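Local structure of pyrrolysyl-tRNA synthetase (Desulfitobacterium hafniense, 3DSQ) at residues Arg70-Glu75 / Tyr279-Arg284; Ile155-Arg160 / Met273-Ser278; Phe239-Trp244 / Asp248-Leu253. The protein probably attaches pyrrolysine to its cognate tRNA in an ATP-dependent reaction, working as a homodimeric class II aminoacyl-tRNA synthetase. All coordinates share one frame; numbering follows the deposited sequence.

Interaction 1. Residues Arg70-Glu75 / Tyr279-Arg284; sequences RPALLE and YLDGVR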
loop_
_atom_site.group_PDB
_atom_site.type_symbol
_atom_site.label_atom_id
_atom_site.label_comp_id
_atom_site.label_asym_id
_atom_site.label_seq_id
_atom_site.Cartn_x
_atom_site.Cartn_y
_atom_site.Cartn_z
ATOM N N ARG B 70 -4.918 -9.626 11.027
ATOM C CA ARG B 70 -4.499 -8.404 10.350
ATOM C C ARG B 70 -4.680 -7.186 11.240
ATOM O O ARG B 70 -5.653 -7.087 11.995
ATOM C CB ARG B 70 -5.278 -8.199 9.050
ATOM C CG ARG B 70 -6.747 -7.930 9.249
ATOM C CD ARG B 70 -7.470 -8.022 7.932
ATOM N NE ARG B 70 -8.898 -7.765 8.066
ATOM C CZ ARG B 70 -9.749 -7.791 7.047
ATOM N NH1 ARG B 70 -9.305 -8.072 5.829
ATOM N NH2 ARG B 70 -11.032 -7.516 7.238
ATOM N N PRO B 71 -3.737 -6.231 11.157
ATOM C CA PRO B 71 -3.779 -5.006 11.953
ATOM C C PRO B 71 -4.880 -4.053 11.510
ATOM O O PRO B 71 -5.406 -4.166 10.399
ATOM C CB PRO B 71 -2.380 -4.429 11.759
ATOM C CG PRO B 71 -2.054 -4.835 10.360
ATOM C CD PRO B 71 -2.520 -6.273 10.323
ATOM N N ALA B 72 -5.211 -3.118 12.397
ATOM C CA ALA B 72 -6.254 -2.121 12.188
ATOM C C ALA B 72 -6.213 -1.376 10.867
ATOM O O ALA B 72 -7.252 -1.179 10.229
ATOM C CB ALA B 72 -6.231 -1.115 13.335
ATOM N N LEU B 73 -5.019 -0.949 10.454
ATOM C CA LEU B 73 -4.895 -0.212 9.209
ATOM C C LEU B 73 -5.428 -1.039 8.050
ATOM O O LEU B 73 -6.168 -0.535 7.228
ATOM C CB LEU B 73 -3.428 0.185 8.946
ATOM C CG LEU B 73 -3.166 0.952 7.643
ATOM C CD1 LEU B 73 -4.031 2.220 7.602
ATOM C CD2 LEU B 73 -1.674 1.319 7.538
ATOM N N LEU B 74 -5.054 -2.310 7.991
ATOM C CA LEU B 74 -5.499 -3.173 6.906
ATOM C C LEU B 74 -6.977 -3.527 7.012
ATOM O O LEU B 74 -7.665 -3.652 6.002
ATOM C CB LEU B 74 -4.654 -4.451 6.858
ATOM C CG LEU B 74 -3.187 -4.236 6.447
ATOM C CD1 LEU B 74 -2.446 -5.566 6.462
ATOM C CD2 LEU B 74 -3.125 -3.598 5.057
ATOM N N GLU B 75 -7.461 -3.689 8.238
ATOM C CA GLU B 75 -8.861 -4.023 8.464
ATOM C C GLU B 75 -9.696 -2.815 8.065
ATOM O O GLU B 75 -10.755 -2.942 7.444
ATOM C CB GLU B 75 -9.080 -4.356 9.941
ATOM C CG GLU B 75 -10.495 -4.781 10.296
ATOM C CD GLU B 75 -10.688 -4.915 11.800
ATOM O OE1 GLU B 75 -10.544 -3.894 12.509
ATOM O OE2 GLU B 75 -10.977 -6.039 12.272
ATOM N N TYR B 279 5.905 -1.046 15.875
ATOM C CA TYR B 279 4.581 -1.305 16.430
ATOM C C TYR B 279 3.883 -2.296 15.527
ATOM O O TYR B 279 4.347 -2.574 14.423
ATOM C CB TYR B 279 3.722 -0.039 16.470
ATOM C CG TYR B 279 4.218 1.097 17.332
ATOM C CD1 TYR B 279 5.239 1.945 16.889
ATOM C CD2 TYR B 279 3.604 1.383 18.552
ATOM C CE1 TYR B 279 5.624 3.053 17.630
ATOM C CE2 TYR B 279 3.973 2.490 19.302
ATOM C CZ TYR B 279 4.984 3.328 18.829
ATOM O OH TYR B 279 5.294 4.471 19.521
ATOM N N LEU B 280 2.758 -2.824 16.003
ATOM C CA LEU B 280 1.963 -3.757 15.224
ATOM C C LEU B 280 0.561 -3.682 15.801
ATOM O O LEU B 280 0.372 -3.907 16.992
ATOM C CB LEU B 280 2.488 -5.188 15.362
ATOM C CG LEU B 280 2.220 -6.216 14.251
ATOM C CD1 LEU B 280 2.112 -7.590 14.889
ATOM C CD2 LEU B 280 0.961 -5.904 13.467
ATOM N N ASP B 281 -0.405 -3.334 14.959
ATOM C CA ASP B 281 -1.806 -3.244 15.371
ATOM C C ASP B 281 -1.979 -2.412 16.652
ATOM O O ASP B 281 -2.732 -2.778 17.560
ATOM C CB ASP B 281 -2.360 -4.664 15.543
ATOM C CG ASP B 281 -3.888 -4.707 15.662
ATOM O OD1 ASP B 281 -4.581 -3.812 15.143
ATOM O OD2 ASP B 281 -4.394 -5.665 16.269
ATOM N N GLY B 282 -1.268 -1.287 16.702
ATOM C CA GLY B 282 -1.338 -0.383 17.836
ATOM C C GLY B 282 -0.481 -0.743 19.037
ATOM O O GLY B 282 -0.484 -0.013 20.016
ATOM N N VAL B 283 0.257 -1.847 18.977
ATOM C CA VAL B 283 1.080 -2.272 20.111
ATOM C C VAL B 283 2.594 -2.159 19.870
ATOM O O VAL B 283 3.098 -2.667 18.880
ATOM C CB VAL B 283 0.762 -3.744 20.494
ATOM C CG1 VAL B 283 1.524 -4.136 21.741
ATOM C CG2 VAL B 283 -0.745 -3.919 20.703
ATOM N N ARG B 284 3.311 -1.498 20.783
ATOM C CA ARG B 284 4.766 -1.357 20.659
ATOM C C ARG B 284 5.307 -2.767 20.843
ATOM O O ARG B 284 4.920 -3.459 21.779
ATOM C CB ARG B 284 5.303 -0.422 21.751
ATOM C CG ARG B 284 6.813 -0.191 21.717
ATOM C CD ARG B 284 7.264 0.667 20.535
ATOM N NE ARG B 284 8.703 0.916 20.610
ATOM C CZ ARG B 284 9.647 0.064 20.216
ATOM N NH1 ARG B 284 9.328 -1.112 19.689
ATOM N NH2 ARG B 284 10.924 0.374 20.391
#

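Interaction 2. Residues Ile155-Arg160 / Met273-Ser278; sequences IGTCYR and MARSLS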
loop_
_atom_site.group_PDB
_atom_site.type_symbol
_atom_site.label_atom_id
_atom_site.label_comp_id
_atom_site.label_asym_id
_atom_site.label_seq_id
_atom_site.Cartn_x
_atom_site.Cartn_y
_atom_site.Cartn_z
ATOM N N ILE B 155 -7.010 4.392 -2.097
ATOM C CA ILE B 155 -6.532 4.304 -0.727
ATOM C C ILE B 155 -5.067 3.950 -0.932
ATOM O O ILE B 155 -4.768 2.919 -1.516
ATOM C CB ILE B 155 -7.193 3.145 0.040
ATOM C CG1 ILE B 155 -8.703 3.395 0.188
ATOM C CG2 ILE B 155 -6.525 2.994 1.402
ATOM C CD1 ILE B 155 -9.443 2.297 0.974
ATOM N N GLY B 156 -4.149 4.795 -0.485
ATOM C CA GLY B 156 -2.761 4.452 -0.706
ATOM C C GLY B 156 -1.729 5.342 -0.053
ATOM O O GLY B 156 -1.990 6.477 0.329
ATOM N N THR B 157 -0.531 4.801 0.039
ATOM C CA THR B 157 0.583 5.473 0.670
ATOM C C THR B 157 0.979 6.770 -0.017
ATOM O O THR B 157 1.089 6.827 -1.235
ATOM C CB THR B 157 1.800 4.534 0.722
ATOM O OG1 THR B 157 1.398 3.291 1.313
ATOM C CG2 THR B 157 2.931 5.148 1.565
ATOM N N CYS B 158 1.151 7.802 0.802
ATOM C CA CYS B 158 1.586 9.118 0.366
ATOM C C CYS B 158 2.755 9.448 1.282
ATOM O O CYS B 158 2.901 8.843 2.344
ATOM C CB CYS B 158 0.463 10.157 0.489
ATOM S SG CYS B 158 -0.793 9.978 -0.817
ATOM N N TYR B 159 3.588 10.391 0.859
ATOM C CA TYR B 159 4.781 10.735 1.607
ATOM C C TYR B 159 5.048 12.234 1.693
ATOM O O TYR B 159 4.910 12.959 0.710
ATOM C CB TYR B 159 6.000 10.094 0.948
ATOM C CG TYR B 159 5.884 8.624 0.629
ATOM C CD1 TYR B 159 5.082 8.172 -0.425
ATOM C CD2 TYR B 159 6.622 7.682 1.350
ATOM C CE1 TYR B 159 5.025 6.818 -0.753
ATOM C CE2 TYR B 159 6.571 6.332 1.032
ATOM C CZ TYR B 159 5.780 5.903 -0.018
ATOM O OH TYR B 159 5.794 4.573 -0.365
ATOM N N ARG B 160 5.459 12.680 2.872
ATOM C CA ARG B 160 5.787 14.086 3.102
ATOM C C ARG B 160 6.954 14.154 4.075
ATOM O O ARG B 160 6.983 13.420 5.064
ATOM C CB ARG B 160 4.588 14.834 3.685
ATOM C CG ARG B 160 3.470 15.103 2.691
ATOM C CD ARG B 160 2.252 15.706 3.385
ATOM N NE ARG B 160 1.178 16.045 2.452
ATOM C CZ ARG B 160 1.193 17.098 1.637
ATOM N NH1 ARG B 160 2.233 17.927 1.636
ATOM N NH2 ARG B 160 0.168 17.327 0.823
ATOM N N MET B 273 -0.301 2.713 14.656
ATOM C CA MET B 273 -0.994 1.885 13.673
ATOM C C MET B 273 -0.574 2.124 12.224
ATOM O O MET B 273 -1.215 1.654 11.289
ATOM C CB MET B 273 -2.513 2.042 13.845
ATOM C CG MET B 273 -3.015 1.385 15.122
ATOM S SD MET B 273 -4.760 1.658 15.550
ATOM C CE MET B 273 -4.617 3.145 16.443
ATOM N N ALA B 274 0.539 2.823 12.043
ATOM C CA ALA B 274 1.039 3.105 10.707
ATOM C C ALA B 274 1.966 1.985 10.256
ATOM O O ALA B 274 2.216 1.036 10.999
ATOM C CB ALA B 274 1.791 4.439 10.717
ATOM N N ARG B 275 2.466 2.082 9.033
ATOM C CA ARG B 275 3.416 1.083 8.530
ATOM C C ARG B 275 4.564 1.165 9.519
ATOM O O ARG B 275 5.075 2.242 9.794
ATOM C CB ARG B 275 3.894 1.459 7.139
ATOM C CG ARG B 275 2.816 1.397 6.105
ATOM C CD ARG B 275 3.286 1.895 4.743
ATOM N NE ARG B 275 2.313 1.500 3.732
ATOM C CZ ARG B 275 2.282 0.312 3.136
ATOM N NH1 ARG B 275 3.190 -0.619 3.427
ATOM N NH2 ARG B 275 1.306 0.035 2.280
ATOM N N SER B 276 4.971 0.039 10.074
ATOM C CA SER B 276 6.006 0.113 11.084
ATOM C C SER B 276 6.769 -1.165 11.339
ATOM O O SER B 276 6.305 -2.255 11.021
ATOM C CB SER B 276 5.368 0.569 12.401
ATOM O OG SER B 276 6.336 0.752 13.414
ATOM N N LEU B 277 7.944 -1.001 11.936
ATOM C CA LEU B 277 8.789 -2.118 12.323
ATOM C C LEU B 277 8.880 -2.097 13.843
ATOM O O LEU B 277 9.453 -3.000 14.438
ATOM C CB LEU B 277 10.198 -1.996 11.730
ATOM C CG LEU B 277 10.336 -2.191 10.214
ATOM C CD1 LEU B 277 11.810 -2.145 9.823
ATOM C CD2 LEU B 277 9.718 -3.519 9.806
ATOM N N SER B 278 8.303 -1.070 14.463
ATOM C CA SER B 278 8.334 -0.925 15.927
ATOM C C SER B 278 6.994 -1.209 16.614
ATOM O O SER B 278 6.946 -1.540 17.800
ATOM C CB SER B 278 8.787 0.489 16.304
ATOM O OG SER B 278 10.150 0.676 15.969
HETATM O O HOH W 1 -0.387 2.532 3.014
#

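Interaction 3. Residues Phe239-Trp244 / Asp248-Leu253; sequences FLDEKW and DPWVGL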
loop_
_atom_site.group_PDB
_atom_site.type_symbol
_atom_site.label_atom_id
_atom_site.label_comp_id
_atom_site.label_asym_id
_atom_site.label_seq_id
_atom_site.Cartn_x
_atom_site.Cartn_y
_atom_site.Cartn_z
ATOM N N PHE B 239 -9.761 26.423 -8.929
ATOM C CA PHE B 239 -8.723 27.206 -9.592
ATOM C C PHE B 239 -7.760 26.349 -10.408
ATOM O O PHE B 239 -7.302 26.764 -11.471
ATOM C CB PHE B 239 -7.946 28.000 -8.541
ATOM C CG PHE B 239 -6.694 28.659 -9.064
ATOM C CD1 PHE B 239 -6.724 29.430 -10.225
ATOM C CD2 PHE B 239 -5.493 28.539 -8.368
ATOM C CE1 PHE B 239 -5.572 30.076 -10.684
ATOM C CE2 PHE B 239 -4.335 29.182 -8.820
ATOM C CZ PHE B 239 -4.377 29.953 -9.978
ATOM N N LEU B 240 -7.460 25.151 -9.913
ATOM C CA LEU B 240 -6.543 24.249 -10.604
ATOM C C LEU B 240 -7.169 23.514 -11.796
ATOM O O LEU B 240 -6.452 23.034 -12.668
ATOM C CB LEU B 240 -5.983 23.213 -9.623
ATOM C CG LEU B 240 -5.205 23.710 -8.404
ATOM C CD1 LEU B 240 -4.888 22.526 -7.502
ATOM C CD2 LEU B 240 -3.929 24.425 -8.846
ATOM N N ASP B 241 -8.495 23.424 -11.831
ATOM C CA ASP B 241 -9.185 22.722 -12.916
ATOM C C ASP B 241 -8.676 23.060 -14.319
ATOM O O ASP B 241 -8.742 22.225 -15.230
ATOM C CB ASP B 241 -10.690 22.993 -12.847
ATOM C CG ASP B 241 -11.374 22.237 -11.722
ATOM O OD1 ASP B 241 -10.673 21.603 -10.905
ATOM O OD2 ASP B 241 -12.619 22.282 -11.657
ATOM N N GLU B 242 -8.173 24.282 -14.483
ATOM C CA GLU B 242 -7.653 24.768 -15.765
ATOM C C GLU B 242 -6.427 23.996 -16.252
ATOM O O GLU B 242 -6.344 23.626 -17.420
ATOM C CB GLU B 242 -7.308 26.261 -15.648
ATOM C CG GLU B 242 -6.451 26.834 -16.777
ATOM C CD GLU B 242 -7.178 26.907 -18.114
ATOM O OE1 GLU B 242 -8.240 27.563 -18.188
ATOM O OE2 GLU B 242 -6.681 26.315 -19.096
ATOM N N LYS B 243 -5.481 23.747 -15.355
ATOM C CA LYS B 243 -4.261 23.037 -15.723
ATOM C C LYS B 243 -4.450 21.544 -15.982
ATOM O O LYS B 243 -3.651 20.929 -16.686
ATOM C CB LYS B 243 -3.193 23.253 -14.650
ATOM C CG LYS B 243 -2.762 24.709 -14.518
ATOM C CD LYS B 243 -1.705 24.891 -13.444
ATOM C CE LYS B 243 -1.297 26.352 -13.319
ATOM N NZ LYS B 243 -0.213 26.541 -12.312
ATOM N N TRP B 244 -5.508 20.961 -15.427
ATOM C CA TRP B 244 -5.764 19.537 -15.617
ATOM C C TRP B 244 -6.834 19.261 -16.661
ATOM O O TRP B 244 -7.262 18.118 -16.829
ATOM C CB TRP B 244 -6.160 18.880 -14.286
ATOM C CG TRP B 244 -5.044 18.859 -13.291
ATOM C CD1 TRP B 244 -4.821 19.753 -12.283
ATOM C CD2 TRP B 244 -3.947 17.935 -13.260
ATOM N NE1 TRP B 244 -3.650 19.447 -11.628
ATOM C CE2 TRP B 244 -3.093 18.337 -12.209
ATOM C CE3 TRP B 244 -3.603 16.808 -14.020
ATOM C CZ2 TRP B 244 -1.912 17.652 -11.899
ATOM C CZ3 TRP B 244 -2.427 16.125 -13.711
ATOM C CH2 TRP B 244 -1.598 16.550 -12.660
ATOM N N ASP B 248 -15.967 20.171 -15.315
ATOM C CA ASP B 248 -17.224 19.690 -14.767
ATOM C C ASP B 248 -17.142 19.905 -13.264
ATOM O O ASP B 248 -16.049 19.922 -12.688
ATOM C CB ASP B 248 -17.421 18.198 -15.053
ATOM C CG ASP B 248 -17.580 17.902 -16.530
ATOM O OD1 ASP B 248 -18.427 18.545 -17.177
ATOM O OD2 ASP B 248 -16.869 17.017 -17.044
ATOM N N PRO B 249 -18.294 20.118 -12.609
ATOM C CA PRO B 249 -18.280 20.320 -11.161
ATOM C C PRO B 249 -17.828 19.003 -10.546
ATOM O O PRO B 249 -17.964 17.956 -11.173
ATOM C CB PRO B 249 -19.740 20.620 -10.841
ATOM C CG PRO B 249 -20.232 21.265 -12.092
ATOM C CD PRO B 249 -19.629 20.394 -13.166
ATOM N N TRP B 250 -17.289 19.047 -9.333
ATOM C CA TRP B 250 -16.847 17.819 -8.673
ATOM C C TRP B 250 -16.659 18.017 -7.183
ATOM O O TRP B 250 -16.630 19.140 -6.691
ATOM C CB TRP B 250 -15.520 17.318 -9.266
ATOM C CG TRP B 250 -14.381 18.321 -9.164
ATOM C CD1 TRP B 250 -13.950 19.172 -10.141
ATOM C CD2 TRP B 250 -13.552 18.573 -8.021
ATOM N NE1 TRP B 250 -12.902 19.935 -9.682
ATOM C CE2 TRP B 250 -12.639 19.591 -8.383
ATOM C CE3 TRP B 250 -13.491 18.038 -6.726
ATOM C CZ2 TRP B 250 -11.674 20.087 -7.496
ATOM C CZ3 TRP B 250 -12.528 18.533 -5.842
ATOM C CH2 TRP B 250 -11.633 19.550 -6.237
ATOM N N VAL B 251 -16.538 16.908 -6.467
ATOM C CA VAL B 251 -16.301 16.947 -5.036
ATOM C C VAL B 251 -15.292 15.865 -4.721
ATOM O O VAL B 251 -15.252 14.828 -5.377
ATOM C CB VAL B 251 -17.584 16.699 -4.210
ATOM C CG1 VAL B 251 -18.566 17.853 -4.423
ATOM C CG2 VAL B 251 -18.207 15.363 -4.589
ATOM N N GLY B 252 -14.461 16.126 -3.722
ATOM C CA GLY B 252 -13.462 15.161 -3.325
ATOM C C GLY B 252 -13.208 15.317 -1.844
ATOM O O GLY B 252 -13.166 16.433 -1.323
ATOM N N LEU B 253 -13.032 14.194 -1.164
ATOM C CA LEU B 253 -12.789 14.209 0.264
ATOM C C LEU B 253 -11.592 13.313 0.535
ATOM O O LEU B 253 -11.518 12.200 0.012
ATOM C CB LEU B 253 -14.031 13.686 0.998
ATOM C CG LEU B 253 -14.159 13.860 2.511
ATOM C CD1 LEU B 253 -14.137 15.332 2.884
ATOM C CD2 LEU B 253 -15.476 13.221 2.974
HETATM O O HOH W 2 -14.328 21.874 -13.413
#

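Interaction 1. Residues Arg70-Glu75 / Tyr279-Arg284
Asp281 reaches across to the start of helix 72-85, where its OD1 accepts a hydrogen bond from Ala72 N at 2.9 Å. The amide does not arrive in the carboxylate plane; it meets OD1 from above, 44° out of it. Behind this oxygen the aspartate lies against Pro71, the residue just before Ala72: Asp281 CB touches Pro71 CB at 3.8 Å, and OD1 also sits 3.5 Å from Pro71 CA. Leu280 adds the apolar flank, with its CD2 against Pro71 CB at 4.0 Å. The carboxylate gets to the helix because CG stands anti to the backbone N (chi1 -167°). Pro71 occupies the N-cap position and its ring has no hydroxyl or carboxylate to offer, so an acid from elsewhere in the chain takes up the first amide of the helix; the positive end of the helix dipole probably favours a negative group here. Asp281 itself is set by a tight beta hairpin, a type I' turn from Leu280 to Val283, with positive phi at both Asp281 and Gly282. The hairpin is closed by Val283 N to Leu280 O and by Leu280 N to Val283 O. Further out, Lys68, at the end of helix 39-68, makes a salt bridge to Asp281 OD2. From the second subunit, Gln91 packs on Pro71 and Leu142 on Leu280.

Interaction 2. Residues Ile155-Arg160 / Met273-Ser278
A single pair of side chains, Thr157 and Arg275, carries this contact, and a water sits in the joint even though the two polar ends already lie 3.1 Å apart, OG1 of Thr157 to NE of Arg275. The water is 2.6 Å from Thr157 OG1 and accepts from Arg275 NE at 3.0 Å, which makes a compact triangle. The two corners sit differently on the guanidinium: the water lies in its plane, at the edge, while the threonine oxygen comes in obliquely. Because the nearest CA atoms, those of Thr157 and Arg275, are 9.4 Å apart, the arginine has to do the spanning, and its chain is extended from CG to NE before CZ swings across it (chi4 -84°). On the other side, OG1 of Thr157 stands anti to the carbonyl carbon (chi1 -52°), which turns the hydroxyl toward the arginine. Thr157 belongs to strand 150-159, antiparallel to 171-180; this is the strand pair of class II motif 2, and the loop between the two holds a sodium ion through Ser163, Gln164 and Gln167. Arg275 comes from the irregular segment after helix 257-265. Just beyond it the backbone makes an ST turn, with Ser276 OG accepting from Ser278 N at 2.9 Å. The stronger polar anchor of the guanidinium is in the dimer: NH1 of Arg275 donates to Thr94 O of the second subunit. Val93 of the second subunit packs on the same side chain, and within the chain Arg128 NE donates to Thr157 O.

Interaction 3. Residues Phe239-Trp244 / Asp248-Leu253
OD2 of Asp241 is gripped by three donors: Trp250 NE1 at 3.1 Å, a water at 2.5 Å, and the backbone N of His238. Its partner oxygen shares the indole hydrogen, for Trp250 NE1 also donates to Asp241 OD1, at 3.0 Å. The bond is bifurcated, and each oxygen uses its syn lone pair, so the N-H points into the mouth of the carboxylate. OD1 lies near the plane of the indole, at its edge, and OD2 is tilted from that plane; carboxylate and ring planes stand 45° apart. Trp250 gets its ring there by placing CG between the backbone N and the carbonyl carbon (chi1 59°). The water also donates to Asp248 O at 2.7 Å, tying the aspartate to the backbone just before strand 250-256. This strand leads into helix 257-265, the strand-helix unit of class II motif 3, and Asp241 belongs to the connection arriving from the neighbouring antiparallel strand 228-236. Tyr136, on helix 132-142, gives OD1 of Asp241 a further hydrogen bond, and its side chain packs on Trp250. A leucine in place of Trp250 would probably leave the carboxylate without its indole donor and open a gap beside Tyr136. With donors on both oxygens in a buried setting, Asp241 is likely to remain a carboxylate, its negative charge spread over several hydrogen bonds.

Starting from the N terminus, the chain passes Arg70-Glu75, then Ile155-Arg160, then both segments of interaction 3, before Met273-Ser278 returns to Ile155-Arg160 and Tyr279-Arg284 to Arg70-Glu75. The contacts therefore nest without crossing: interaction 3 closes a short connection between neighbouring strands, interaction 2 a loop of over a hundred residues around it, and interaction 1 the longest loop outside both. Interactions 1 and 2 touch, Met273 packing against Ala72 and Leu73, and together they tie helix 72-85, strand 150-159 and the C-terminal hairpin near the second subunit. Interaction 3 lies about 35 Å from interaction 1, centre to centre, and reaches the same large sheet as interaction 2.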